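PDB 5XU0: membrane-fusion protein, which probably forms the extracytoplasmic channel of a MacAB-like efflux pump, as a six-subunit assembly. Local coordinates for residues K207-K221 with K238-L252. The protein carries 2 engineered substitutions. Residues are numbered along the deposited sequence; the frame is centred on the assembly and turned at random.
Sequences KKWTGKLSYISDYPK and KYPYTIDVTGEVGDL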
loop_
_atom_site.group_PDB
_atom_site.type_symbol
_atom_site.label_atom_id
_atom_site.label_comp_id
_atom_site.label_asym_id
_atom_site.label_seq_id
_atom_site.Cartn_x
_atom_site.Cartn_y
_atom_site.Cartn_z
ATOM N N LYS B 207 3.568 52.346 -4.386
ATOM C CA LYS B 207 3.426 51.677 -5.671
ATOM C C LYS B 207 2.069 50.994 -5.768
ATOM O O LYS B 207 1.556 50.466 -4.777
ATOM C CB LYS B 207 4.553 50.665 -5.881
ATOM C CG LYS B 207 5.929 51.311 -6.011
ATOM C CD LYS B 207 7.023 50.304 -6.347
ATOM C CE LYS B 207 6.506 49.146 -7.192
ATOM N NZ LYS B 207 6.871 49.286 -8.631
ATOM N N LYS B 208 1.493 51.011 -6.971
ATOM C CA LYS B 208 0.149 50.507 -7.204
ATOM C C LYS B 208 0.138 49.646 -8.461
ATOM O O LYS B 208 0.996 49.789 -9.336
ATOM C CB LYS B 208 -0.851 51.667 -7.332
ATOM C CG LYS B 208 -0.649 52.772 -6.294
ATOM C CD LYS B 208 -1.286 54.087 -6.710
ATOM C CE LYS B 208 -2.799 54.019 -6.610
ATOM N NZ LYS B 208 -3.279 54.410 -5.256
ATOM N N TRP B 209 -0.844 48.748 -8.547
ATOM C CA TRP B 209 -0.980 47.844 -9.683
ATOM C C TRP B 209 -2.415 47.835 -10.190
ATOM O O TRP B 209 -3.335 48.351 -9.550
ATOM C CB TRP B 209 -0.572 46.409 -9.329
ATOM C CG TRP B 209 0.877 46.226 -9.048
ATOM C CD1 TRP B 209 1.856 45.921 -9.947
ATOM C CD2 TRP B 209 1.516 46.316 -7.773
ATOM N NE1 TRP B 209 3.069 45.824 -9.310
ATOM C CE2 TRP B 209 2.886 46.063 -7.973
ATOM C CE3 TRP B 209 1.063 46.595 -6.478
ATOM C CZ2 TRP B 209 3.808 46.079 -6.928
ATOM C CZ3 TRP B 209 1.978 46.610 -5.444
ATOM C CH2 TRP B 209 3.335 46.353 -5.675
ATOM N N THR B 210 -2.592 47.217 -11.355
ATOM C CA THR B 210 -3.892 47.031 -11.977
ATOM C C THR B 210 -4.052 45.565 -12.364
ATOM O O THR B 210 -3.097 44.784 -12.330
ATOM C CB THR B 210 -4.059 47.939 -13.204
ATOM O OG1 THR B 210 -5.237 47.560 -13.926
ATOM C CG2 THR B 210 -2.846 47.833 -14.116
ATOM N N GLY B 211 -5.274 45.195 -12.727
ATOM C CA GLY B 211 -5.571 43.819 -13.084
ATOM C C GLY B 211 -7.022 43.683 -13.489
ATOM O O GLY B 211 -7.796 44.645 -13.447
ATOM N N LYS B 212 -7.387 42.460 -13.880
ATOM C CA LYS B 212 -8.717 42.168 -14.403
ATOM C C LYS B 212 -9.276 40.892 -13.786
ATOM O O LYS B 212 -8.568 39.891 -13.661
ATOM C CB LYS B 212 -8.705 42.006 -15.934
ATOM C CG LYS B 212 -8.255 43.214 -16.755
ATOM C CD LYS B 212 -8.124 42.813 -18.229
ATOM C CE LYS B 212 -6.847 43.332 -18.879
ATOM N NZ LYS B 212 -6.456 42.521 -20.067
ATOM N N LEU B 213 -10.563 40.926 -13.441
ATOM C CA LEU B 213 -11.267 39.752 -12.928
ATOM C C LEU B 213 -11.410 38.720 -14.042
ATOM O O LEU B 213 -12.114 38.957 -15.029
ATOM C CB LEU B 213 -12.636 40.157 -12.389
ATOM C CG LEU B 213 -12.941 40.027 -10.898
ATOM C CD1 LEU B 213 -14.412 40.292 -10.667
ATOM C CD2 LEU B 213 -12.575 38.652 -10.370
ATOM N N SER B 214 -10.759 37.566 -13.885
ATOM C CA SER B 214 -10.778 36.547 -14.925
ATOM C C SER B 214 -11.524 35.275 -14.550
ATOM O O SER B 214 -11.986 34.573 -15.454
ATOM C CB SER B 214 -9.349 36.173 -15.341
ATOM O OG SER B 214 -8.754 35.302 -14.395
ATOM N N TYR B 215 -11.654 34.947 -13.262
ATOM C CA TYR B 215 -12.389 33.733 -12.925
ATOM C C TYR B 215 -13.132 33.893 -11.604
ATOM O O TYR B 215 -12.528 34.234 -10.580
ATOM C CB TYR B 215 -11.444 32.526 -12.881
ATOM C CG TYR B 215 -11.991 31.306 -12.174
ATOM C CD1 TYR B 215 -11.399 30.838 -11.010
ATOM C CD2 TYR B 215 -13.093 30.615 -12.673
ATOM C CE1 TYR B 215 -11.884 29.722 -10.357
ATOM C CE2 TYR B 215 -13.588 29.493 -12.023
ATOM C CZ TYR B 215 -12.977 29.053 -10.865
ATOM O OH TYR B 215 -13.456 27.940 -10.208
ATOM N N ILE B 216 -14.442 33.637 -11.648
ATOM C CA ILE B 216 -15.331 33.668 -10.490
ATOM C C ILE B 216 -16.053 32.328 -10.430
ATOM O O ILE B 216 -16.781 31.973 -11.366
ATOM C CB ILE B 216 -16.349 34.818 -10.571
ATOM C CG1 ILE B 216 -15.661 36.171 -10.390
ATOM C CG2 ILE B 216 -17.449 34.629 -9.537
ATOM C CD1 ILE B 216 -16.525 37.341 -10.812
ATOM N N SER B 217 -15.872 31.598 -9.333
ATOM C CA SER B 217 -16.372 30.231 -9.242
ATOM C C SER B 217 -17.837 30.209 -8.822
ATOM O O SER B 217 -18.203 30.757 -7.775
ATOM C CB SER B 217 -15.535 29.418 -8.259
ATOM O OG SER B 217 -15.996 28.078 -8.196
ATOM N N ASP B 218 -18.669 29.564 -9.644
ATOM C CA ASP B 218 -20.036 29.215 -9.272
ATOM C C ASP B 218 -20.096 28.260 -8.092
ATOM O O ASP B 218 -21.133 28.192 -7.425
ATOM C CB ASP B 218 -20.762 28.569 -10.457
ATOM C CG ASP B 218 -21.608 29.551 -11.233
ATOM O OD1 ASP B 218 -21.419 30.777 -11.071
ATOM O OD2 ASP B 218 -22.467 29.087 -12.015
ATOM N N TYR B 219 -19.013 27.535 -7.817
ATOM C CA TYR B 219 -19.054 26.398 -6.916
ATOM C C TYR B 219 -18.359 26.746 -5.612
ATOM O O TYR B 219 -17.179 27.126 -5.636
ATOM C CB TYR B 219 -18.386 25.196 -7.572
ATOM C CG TYR B 219 -18.320 23.968 -6.707
ATOM C CD1 TYR B 219 -17.142 23.611 -6.067
ATOM C CD2 TYR B 219 -19.435 23.159 -6.533
ATOM C CE1 TYR B 219 -17.076 22.483 -5.274
ATOM C CE2 TYR B 219 -19.379 22.029 -5.741
ATOM C CZ TYR B 219 -18.197 21.695 -5.115
ATOM O OH TYR B 219 -18.128 20.573 -4.323
ATOM N N PRO B 220 -19.026 26.629 -4.465
ATOM C CA PRO B 220 -18.386 27.005 -3.201
ATOM C C PRO B 220 -17.324 26.000 -2.783
ATOM O O PRO B 220 -17.448 24.797 -3.020
ATOM C CB PRO B 220 -19.553 27.020 -2.209
ATOM C CG PRO B 220 -20.517 26.018 -2.766
ATOM C CD PRO B 220 -20.382 26.084 -4.269
ATOM N N LYS B 221 -16.263 26.517 -2.161
ATOM C CA LYS B 221 -15.256 25.658 -1.547
ATOM C C LYS B 221 -15.937 24.767 -0.513
ATOM O O LYS B 221 -16.751 25.240 0.286
ATOM C CB LYS B 221 -14.148 26.525 -0.919
ATOM C CG LYS B 221 -12.930 25.825 -0.268
ATOM C CD LYS B 221 -11.853 26.761 0.289
ATOM C CE LYS B 221 -10.725 25.949 0.923
ATOM N NZ LYS B 221 -9.642 26.800 1.484
ATOM N N LYS B 238 -18.018 30.486 0.777
ATOM C CA LYS B 238 -17.010 31.315 0.129
ATOM C C LYS B 238 -16.630 30.721 -1.221
ATOM O O LYS B 238 -16.387 29.515 -1.328
ATOM C CB LYS B 238 -15.779 31.452 1.028
ATOM C CG LYS B 238 -16.073 32.157 2.352
ATOM C CD LYS B 238 -15.867 33.664 2.237
ATOM C CE LYS B 238 -16.905 34.450 3.033
ATOM N NZ LYS B 238 -17.448 33.687 4.189
ATOM N N TYR B 239 -16.570 31.577 -2.246
ATOM C CA TYR B 239 -16.334 31.156 -3.621
ATOM C C TYR B 239 -15.002 31.688 -4.121
ATOM O O TYR B 239 -14.772 32.899 -4.051
ATOM C CB TYR B 239 -17.459 31.657 -4.532
ATOM C CG TYR B 239 -18.843 31.307 -4.045
ATOM C CD1 TYR B 239 -19.497 30.180 -4.517
ATOM C CD2 TYR B 239 -19.496 32.103 -3.113
ATOM C CE1 TYR B 239 -20.760 29.855 -4.075
ATOM C CE2 TYR B 239 -20.760 31.783 -2.663
ATOM C CZ TYR B 239 -21.389 30.659 -3.149
ATOM O OH TYR B 239 -22.651 30.336 -2.707
ATOM N N PRO B 240 -14.118 30.849 -4.653
ATOM C CA PRO B 240 -12.798 31.343 -5.067
ATOM C C PRO B 240 -12.861 32.207 -6.320
ATOM O O PRO B 240 -13.636 31.949 -7.244
ATOM C CB PRO B 240 -12.007 30.054 -5.322
ATOM C CG PRO B 240 -13.040 29.049 -5.683
ATOM C CD PRO B 240 -14.277 29.405 -4.901
ATOM N N TYR B 241 -12.030 33.251 -6.335
ATOM C CA TYR B 241 -11.851 34.135 -7.480
ATOM C C TYR B 241 -10.363 34.266 -7.770
ATOM O O TYR B 241 -9.521 34.169 -6.862
ATOM C CB TYR B 241 -12.418 35.539 -7.230
ATOM C CG TYR B 241 -11.452 36.392 -6.443
ATOM C CD1 TYR B 241 -11.392 36.285 -5.070
ATOM C CD2 TYR B 241 -10.585 37.283 -7.066
ATOM C CE1 TYR B 241 -10.513 37.032 -4.329
ATOM C CE2 TYR B 241 -9.688 38.037 -6.326
ATOM C CZ TYR B 241 -9.658 37.904 -4.952
ATOM O OH TYR B 241 -8.785 38.647 -4.194
ATOM N N THR B 242 -10.041 34.508 -9.042
ATOM C CA THR B 242 -8.667 34.770 -9.449
ATOM C C THR B 242 -8.677 35.896 -10.475
ATOM O O THR B 242 -9.503 35.893 -11.400
ATOM C CB THR B 242 -7.976 33.537 -10.089
ATOM O OG1 THR B 242 -8.513 33.341 -11.398
ATOM C CG2 THR B 242 -8.246 32.260 -9.328
ATOM N N ILE B 243 -7.759 36.853 -10.312
ATOM C CA ILE B 243 -7.582 37.917 -11.292
ATOM C C ILE B 243 -6.147 37.883 -11.808
ATOM O O ILE B 243 -5.199 37.543 -11.083
ATOM C CB ILE B 243 -7.926 39.324 -10.736
ATOM C CG1 ILE B 243 -6.728 39.937 -10.011
ATOM C CG2 ILE B 243 -9.134 39.283 -9.819
ATOM C CD1 ILE B 243 -7.025 41.241 -9.312
ATOM N N ASP B 244 -6.005 38.236 -13.089
ATOM C CA ASP B 244 -4.720 38.308 -13.774
ATOM C C ASP B 244 -4.203 39.739 -13.700
ATOM O O ASP B 244 -4.904 40.677 -14.098
ATOM C CB ASP B 244 -4.853 37.876 -15.237
ATOM C CG ASP B 244 -5.574 36.553 -15.396
ATOM O OD1 ASP B 244 -5.137 35.724 -16.225
ATOM O OD2 ASP B 244 -6.573 36.339 -14.684
ATOM N N VAL B 245 -2.977 39.905 -13.199
ATOM C CA VAL B 245 -2.396 41.238 -13.102
ATOM C C VAL B 245 -2.063 41.750 -14.495
ATOM O O VAL B 245 -1.694 40.981 -15.395
ATOM C CB VAL B 245 -1.156 41.240 -12.191
ATOM C CG1 VAL B 245 -1.427 40.441 -10.935
ATOM C CG2 VAL B 245 0.062 40.696 -12.921
ATOM N N THR B 246 -2.221 43.051 -14.689
ATOM C CA THR B 246 -2.022 43.671 -15.985
ATOM C C THR B 246 -1.044 44.823 -15.827
ATOM O O THR B 246 -0.802 45.311 -14.719
ATOM C CB THR B 246 -3.344 44.175 -16.581
ATOM O OG1 THR B 246 -3.815 45.294 -15.822
ATOM C CG2 THR B 246 -4.391 43.074 -16.542
ATOM N N GLY B 247 -0.484 45.256 -16.949
ATOM C CA GLY B 247 0.501 46.311 -16.907
ATOM C C GLY B 247 1.806 45.854 -16.273
ATOM O O GLY B 247 2.071 44.666 -16.072
ATOM N N GLU B 248 2.627 46.847 -15.947
ATOM C CA GLU B 248 3.970 46.592 -15.446
ATOM C C GLU B 248 3.914 45.958 -14.062
ATOM O O GLU B 248 3.350 46.534 -13.126
ATOM C CB GLU B 248 4.763 47.895 -15.406
ATOM C CG GLU B 248 6.263 47.715 -15.506
ATOM C CD GLU B 248 7.023 48.951 -15.072
ATOM O OE1 GLU B 248 6.730 50.047 -15.596
ATOM O OE2 GLU B 248 7.913 48.826 -14.205
ATOM N N VAL B 249 4.489 44.767 -13.936
ATOM C CA VAL B 249 4.719 44.149 -12.636
ATOM C C VAL B 249 6.112 44.556 -12.172
ATOM O O VAL B 249 7.106 44.314 -12.865
ATOM C CB VAL B 249 4.570 42.621 -12.704
ATOM C CG1 VAL B 249 5.321 42.052 -13.905
ATOM C CG2 VAL B 249 5.050 41.981 -11.410
ATOM N N GLY B 250 6.184 45.203 -11.013
ATOM C CA GLY B 250 7.458 45.679 -10.514
ATOM C C GLY B 250 8.167 44.637 -9.679
ATOM O O GLY B 250 8.231 43.466 -10.060
ATOM N N ASP B 251 8.700 45.051 -8.530
ATOM C CA ASP B 251 9.269 44.107 -7.577
ATOM C C ASP B 251 8.147 43.471 -6.765
ATOM O O ASP B 251 8.241 43.341 -5.540
ATOM C CB ASP B 251 10.293 44.801 -6.677
ATOM C CG ASP B 251 11.342 45.558 -7.471
ATOM O OD1 ASP B 251 12.073 44.918 -8.259
ATOM O OD2 ASP B 251 11.434 46.793 -7.312
ATOM N N LEU B 252 7.077 43.087 -7.459
ATOM C CA LEU B 252 5.935 42.393 -6.875
ATOM C C LEU B 252 6.200 40.895 -6.944
ATOM O O LEU B 252 6.248 40.317 -8.036
ATOM C CB LEU B 252 4.657 42.752 -7.628
ATOM C CG LEU B 252 3.345 42.105 -7.181
ATOM C CD1 LEU B 252 2.816 42.746 -5.900
ATOM C CD2 LEU B 252 2.312 42.168 -8.304
#
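Leu252 lies against the indole of Trp209: its CD1 sits over one face, 3.7 Å from the centroid of the six-membered ring and 16° off the ring normal, while Gly250 N lies in plane at the ring edge, 3.6 Å from Trp209 NE1. The Phe199 ring also packs on this indole, nearly parallel to it. Where the strands pair directly, Leu213 CD2 reaches Ile243 CG2 at 3.5 Å and lies 4.1 Å from CD2 of Tyr241, whose side chain it crosses at about a right angle. On the other face, OG1 of Thr242 stands in the plane of the Tyr215 ring, at its edge; it lies between the backbone N and the carbonyl carbon (chi1 73°), which brings it 3.4 Å from Tyr215 CB. Beyond the end of strand 207-216, Pro220 lies alongside Tyr239, with CB 3.6 Å from CE1 of the tyrosine. The Tyr239 hydroxyl hydrogen-bonds to Gln254 O of the second subunit. Between the Leu213-Ile243 and Tyr215-Thr242 pairs the register shifts by one residue, a classic beta bulge: Thr242 O accepts from both Ser214 N (3.2 Å) and Tyr215 N (3.0 Å). Both strands belong to the closed six-stranded antiparallel beta-barrel, the barrel domain known from membrane-fusion proteins.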